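Local structure of dipicolinate synthase subunit B (Bacillus halodurans, 3LQK) at residues V10-T15 against H22-Q27; R145-A148 against Y153-P156. The protein probably takes part in dipicolinate synthesis, as subunit B of dipicolinate synthase, a member of the flavoprotein family. All coordinates share one frame; numbering follows the deposited sequence.

Both contacts pack against strands of the same largely parallel sheet, each inside one beta-alpha-beta unit: contact 1 sets the entry to helix 25-33 against strand 9-13, contact 2 the last turn of helix 140-147 against strand 152-159. The centre of contact 1 is about 6 Å from the centre of the chain, that of contact 2 about 12 Å. Their centres are about 17 Å apart and their nearest atoms about 7 Å, so they do not touch; strands 89-95 and 126-132 lie between strands 9-13 and 152-159. Phe12 and Ile155 both touch Leu176, whereas Phe154 faces helix 140-147, which suggests that the contacts occupy opposite faces of the sheet. Contact 2 also borders neighbouring subunits.

Contact 1: residues V10-T15 against H22-Q27; sequences VGFGLT and HEVLPQ
The ring of Phe12 meets Val24 and Gln27 obliquely, presenting neither a clean face nor a clean edge. Its CZ-CE2 end does most of the touching: Phe12 CZ lies 3.8 Å from Val24 O, and both Phe12 CZ and Phe12 CE2 are 4.0 Å from Val24 CB. On the other side of that end, Phe12 CE1 comes to 4.2 Å from Gln27 C, in the backbone. The ring thus rests against the first turn of helix 25-33, where Val24 O also takes a weak hydrogen bond from Gln27 N. With chi1 at -156°, CG of Phe12 is turned opposite its own backbone N, and the ring reaches from the strand toward that turn. Further along, Leu14 CD2 and Val24 CG2 press to 3.4 Å, tighter than usual for two methyls, as the two side chains run antiparallel alongside each other. This is the opening half of the beta-alpha-beta unit formed by strand 9-13, helix 25-33 and strand 37-41, in a family with a Rossmann-like fold. A large flat ring suits position 12 because it spans the space between strand and helix, also touching Met28 and Leu31, with Leu176 beside it; Val24 is short and branched enough to touch both Phe12 and Leu14, and also packs on Ala93 and Pro94. The amide of Gln27 extends from the ring to Arg30, OE1 being hydrogen-bonded to NH1.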
loop_
_atom_site.group_PDB
_atom_site.type_symbol
_atom_site.label_atom_id
_atom_site.label_comp_id
_atom_site.label_asym_id
_atom_site.label_seq_id
_atom_site.Cartn_x
_atom_site.Cartn_y
_atom_site.Cartn_z
ATOM N N VAL A 10 -28.896 15.393 -2.057
ATOM C CA VAL A 10 -27.956 14.671 -1.213
ATOM C C VAL A 10 -28.379 13.211 -1.176
ATOM O O VAL A 10 -29.556 12.888 -0.987
ATOM C CB VAL A 10 -28.014 15.205 0.200
ATOM C CG1 VAL A 10 -27.093 14.400 1.147
ATOM C CG2 VAL A 10 -27.721 16.719 0.217
ATOM N N GLY A 11 -27.452 12.315 -1.449
ATOM C CA GLY A 11 -27.683 10.919 -1.343
ATOM C C GLY A 11 -27.300 10.512 0.064
ATOM O O GLY A 11 -26.344 11.052 0.633
ATOM N N PHE A 12 -28.016 9.551 0.629
ATOM C CA PHE A 12 -27.789 9.096 2.031
ATOM C C PHE A 12 -27.812 7.575 2.036
ATOM O O PHE A 12 -28.856 6.930 2.036
ATOM C CB PHE A 12 -28.864 9.681 2.948
ATOM C CG PHE A 12 -28.469 9.783 4.388
ATOM C CD1 PHE A 12 -28.547 10.994 5.035
ATOM C CD2 PHE A 12 -28.076 8.652 5.116
ATOM C CE1 PHE A 12 -28.206 11.105 6.379
ATOM C CE2 PHE A 12 -27.696 8.749 6.455
ATOM C CZ PHE A 12 -27.776 9.971 7.089
ATOM N N GLY A 13 -26.632 7.010 1.976
ATOM C CA GLY A 13 -26.451 5.574 2.054
ATOM C C GLY A 13 -26.160 5.039 3.428
ATOM O O GLY A 13 -25.392 5.603 4.213
ATOM N N LEU A 14 -26.794 3.914 3.702
ATOM C CA LEU A 14 -26.743 3.217 4.978
ATOM C C LEU A 14 -26.075 1.897 4.763
ATOM O O LEU A 14 -26.438 1.107 3.844
ATOM C CB LEU A 14 -28.161 3.018 5.467
ATOM C CG LEU A 14 -29.003 4.314 5.470
ATOM C CD1 LEU A 14 -30.523 4.035 5.455
ATOM C CD2 LEU A 14 -28.657 5.097 6.709
ATOM N N THR A 15 -25.082 1.622 5.583
ATOM C CA THR A 15 -24.484 0.287 5.521
ATOM C C THR A 15 -24.616 -0.471 6.858
ATOM O O THR A 15 -24.748 0.142 7.897
ATOM C CB THR A 15 -22.977 0.363 5.106
ATOM O OG1 THR A 15 -22.200 0.951 6.162
ATOM C CG2 THR A 15 -22.776 1.147 3.802
ATOM N N HIS A 22 -30.808 3.932 13.870
ATOM C CA HIS A 22 -31.481 4.903 14.734
ATOM C C HIS A 22 -30.548 6.095 15.064
ATOM O O HIS A 22 -30.995 7.173 15.469
ATOM C CB HIS A 22 -32.019 4.262 16.015
ATOM C CG HIS A 22 -30.946 3.801 16.937
ATOM N ND1 HIS A 22 -30.391 4.621 17.905
ATOM C CD2 HIS A 22 -30.282 2.616 17.014
ATOM C CE1 HIS A 22 -29.454 3.944 18.561
ATOM N NE2 HIS A 22 -29.357 2.732 18.031
ATOM N N GLU A 23 -29.257 5.886 14.909
ATOM C CA GLU A 23 -28.298 6.970 15.116
ATOM C C GLU A 23 -28.175 7.914 13.899
ATOM O O GLU A 23 -27.789 9.081 14.072
ATOM C CB GLU A 23 -26.947 6.356 15.482
ATOM C CG GLU A 23 -26.419 5.319 14.429
ATOM C CD GLU A 23 -25.675 4.124 15.054
ATOM O OE1 GLU A 23 -25.911 3.797 16.260
ATOM O OE2 GLU A 23 -24.851 3.514 14.312
ATOM N N VAL A 24 -28.552 7.476 12.691
ATOM C CA VAL A 24 -28.432 8.365 11.512
ATOM C C VAL A 24 -29.768 8.856 10.959
ATOM O O VAL A 24 -29.778 9.879 10.346
ATOM C CB VAL A 24 -27.588 7.741 10.356
ATOM C CG1 VAL A 24 -26.184 7.449 10.824
ATOM C CG2 VAL A 24 -28.270 6.402 9.830
ATOM N N LEU A 25 -30.899 8.158 11.163
ATOM C CA LEU A 25 -32.185 8.622 10.547
ATOM C C LEU A 25 -32.604 10.024 11.012
ATOM O O LEU A 25 -33.116 10.801 10.226
ATOM C CB LEU A 25 -33.328 7.621 10.790
ATOM C CG LEU A 25 -33.121 6.305 9.985
ATOM C CD1 LEU A 25 -34.207 5.272 10.287
ATOM C CD2 LEU A 25 -33.016 6.597 8.497
ATOM N N PRO A 26 -32.358 10.358 12.294
ATOM C CA PRO A 26 -32.629 11.733 12.720
ATOM C C PRO A 26 -31.786 12.756 11.932
ATOM O O PRO A 26 -32.227 13.925 11.741
ATOM C CB PRO A 26 -32.261 11.725 14.208
ATOM C CG PRO A 26 -32.427 10.264 14.631
ATOM C CD PRO A 26 -32.001 9.489 13.420
ATOM N N GLN A 27 -30.598 12.342 11.477
ATOM C CA GLN A 27 -29.770 13.270 10.676
ATOM C C GLN A 27 -30.294 13.364 9.249
ATOM O O GLN A 27 -30.270 14.455 8.635
ATOM C CB GLN A 27 -28.310 12.854 10.682
ATOM C CG GLN A 27 -27.691 12.820 12.052
ATOM C CD GLN A 27 -27.958 14.091 12.825
ATOM O OE1 GLN A 27 -27.867 15.215 12.292
ATOM N NE2 GLN A 27 -28.318 13.930 14.078
#

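Contact 2: residues R145-A148 against Y153-P156; sequences RLMA and YFIP
Phe154 packs its ring against helix residues Leu146 and Met147 from two directions. Over one face lies Met147: its CG is 4.0 Å from the ring centroid and 23° off the normal, a CH-pi contact displaced toward the rim. The selenium of this residue, selenomethionine in the crystal, comes in more obliquely, 38° off the normal, with SE 3.6 Å from Phe154 CD1. Bends at chi2 and chi3 fold the flexible chain against the ring, which a stiffer side chain could hardly follow. Leu146 takes the edge instead, its CB lying in the ring plane 3.7 Å from Phe154 CZ, while the rest of its side chain packs on Thr100, Phe103 and Ala104 of helix 97-104. Even backbone is drawn in, for Met147 N is 3.6 Å from Phe154 CE1. Replacing Phe154 with an alanine here is likely to leave Met147 without the ring it folds against and to open a gap beside Leu146 CB.

Away from this tight part, Arg145 and Ala148 point from the strand and are partly exposed; a long, charged side chain fits there because Arg145 NH1 is hydrogen-bonded to Ala104 O. The side of Met147 and of the helix end turned from Phe154 meets neighbouring subunits: Lys150 of the second subunit hydrogen-bonds to Met147 O, and Leu136 and Ile141 of the third pack on Met147 and Arg145. The arrangement is a Met-aromatic contact closing the helix-to-strand return of a beta-alpha-beta unit, strand 126-132, helix 140-147 and strand 152-159.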
loop_
_atom_site.group_PDB
_atom_site.type_symbol
_atom_site.label_atom_id
_atom_site.label_comp_id
_atom_site.label_asym_id
_atom_site.label_seq_id
_atom_site.Cartn_x
_atom_site.Cartn_y
_atom_site.Cartn_z
ATOM N N ARG A 145 -6.191 6.432 3.964
ATOM C CA ARG A 145 -6.227 6.609 2.532
ATOM C C ARG A 145 -7.416 7.494 2.066
ATOM O O ARG A 145 -7.250 8.427 1.347
ATOM C CB ARG A 145 -6.214 5.280 1.790
ATOM C CG ARG A 145 -6.177 5.417 0.277
ATOM C CD ARG A 145 -6.341 4.125 -0.500
ATOM N NE ARG A 145 -5.411 3.116 -0.081
ATOM C CZ ARG A 145 -5.733 1.920 0.397
ATOM N NH1 ARG A 145 -6.971 1.527 0.511
ATOM N NH2 ARG A 145 -4.800 1.100 0.780
ATOM N N LEU A 146 -8.596 7.199 2.557
ATOM C CA LEU A 146 -9.775 7.956 2.179
ATOM C C LEU A 146 -9.697 9.431 2.612
ATOM O O LEU A 146 -10.094 10.304 1.877
ATOM C CB LEU A 146 -11.021 7.281 2.793
ATOM C CG LEU A 146 -11.446 5.928 2.223
ATOM C CD1 LEU A 146 -12.419 5.232 3.167
ATOM C CD2 LEU A 146 -12.005 5.977 0.770
HETATM N N MSE A 147 -9.211 9.671 3.826
HETATM C CA MSE A 147 -9.100 10.998 4.457
HETATM C C MSE A 147 -8.232 11.911 3.604
HETATM O O MSE A 147 -8.411 13.145 3.655
HETATM C CB MSE A 147 -8.340 10.894 5.806
HETATM C CG MSE A 147 -9.184 10.657 7.013
HETATM SE SE MSE A 147 -10.040 12.342 7.554
HETATM C CE MSE A 147 -8.452 13.291 8.119
ATOM N N ALA A 148 -7.239 11.310 2.910
ATOM C CA ALA A 148 -6.300 12.085 2.061
ATOM C C ALA A 148 -6.730 12.185 0.584
ATOM O O ALA A 148 -6.065 12.852 -0.184
ATOM C CB ALA A 148 -4.840 11.474 2.151
ATOM N N TYR A 153 -14.627 13.287 2.486
ATOM C CA TYR A 153 -14.593 13.991 3.763
ATOM C C TYR A 153 -15.238 13.164 4.856
ATOM O O TYR A 153 -16.118 12.334 4.555
ATOM C CB TYR A 153 -15.298 15.366 3.673
ATOM C CG TYR A 153 -14.793 16.213 2.515
ATOM C CD1 TYR A 153 -13.706 17.064 2.651
ATOM C CD2 TYR A 153 -15.387 16.113 1.264
ATOM C CE1 TYR A 153 -13.224 17.807 1.535
ATOM C CE2 TYR A 153 -14.902 16.809 0.177
ATOM C CZ TYR A 153 -13.878 17.679 0.325
ATOM O OH TYR A 153 -13.494 18.344 -0.786
ATOM N N PHE A 154 -14.761 13.366 6.087
ATOM C CA PHE A 154 -15.182 12.577 7.248
ATOM C C PHE A 154 -15.981 13.384 8.279
ATOM O O PHE A 154 -15.598 14.516 8.634
ATOM C CB PHE A 154 -13.948 11.948 7.924
ATOM C CG PHE A 154 -13.444 10.691 7.256
ATOM C CD1 PHE A 154 -12.839 10.736 6.014
ATOM C CD2 PHE A 154 -13.612 9.442 7.862
ATOM C CE1 PHE A 154 -12.396 9.601 5.396
ATOM C CE2 PHE A 154 -13.196 8.271 7.218
ATOM C CZ PHE A 154 -12.564 8.354 6.009
ATOM N N ILE A 155 -17.137 12.846 8.695
ATOM C CA ILE A 155 -17.864 13.367 9.810
ATOM C C ILE A 155 -16.897 13.167 10.998
ATOM O O ILE A 155 -16.274 12.118 11.132
ATOM C CB ILE A 155 -19.143 12.600 10.090
ATOM C CG1 ILE A 155 -20.111 12.611 8.882
ATOM C CG2 ILE A 155 -19.841 13.118 11.383
ATOM C CD1 ILE A 155 -21.317 11.635 9.066
ATOM N N PRO A 156 -16.734 14.188 11.827
ATOM C CA PRO A 156 -15.768 14.099 12.889
ATOM C C PRO A 156 -15.984 12.857 13.708
ATOM O O PRO A 156 -17.147 12.441 13.945
ATOM C CB PRO A 156 -16.073 15.367 13.728
ATOM C CG PRO A 156 -16.426 16.335 12.732
ATOM C CD PRO A 156 -17.215 15.571 11.659
#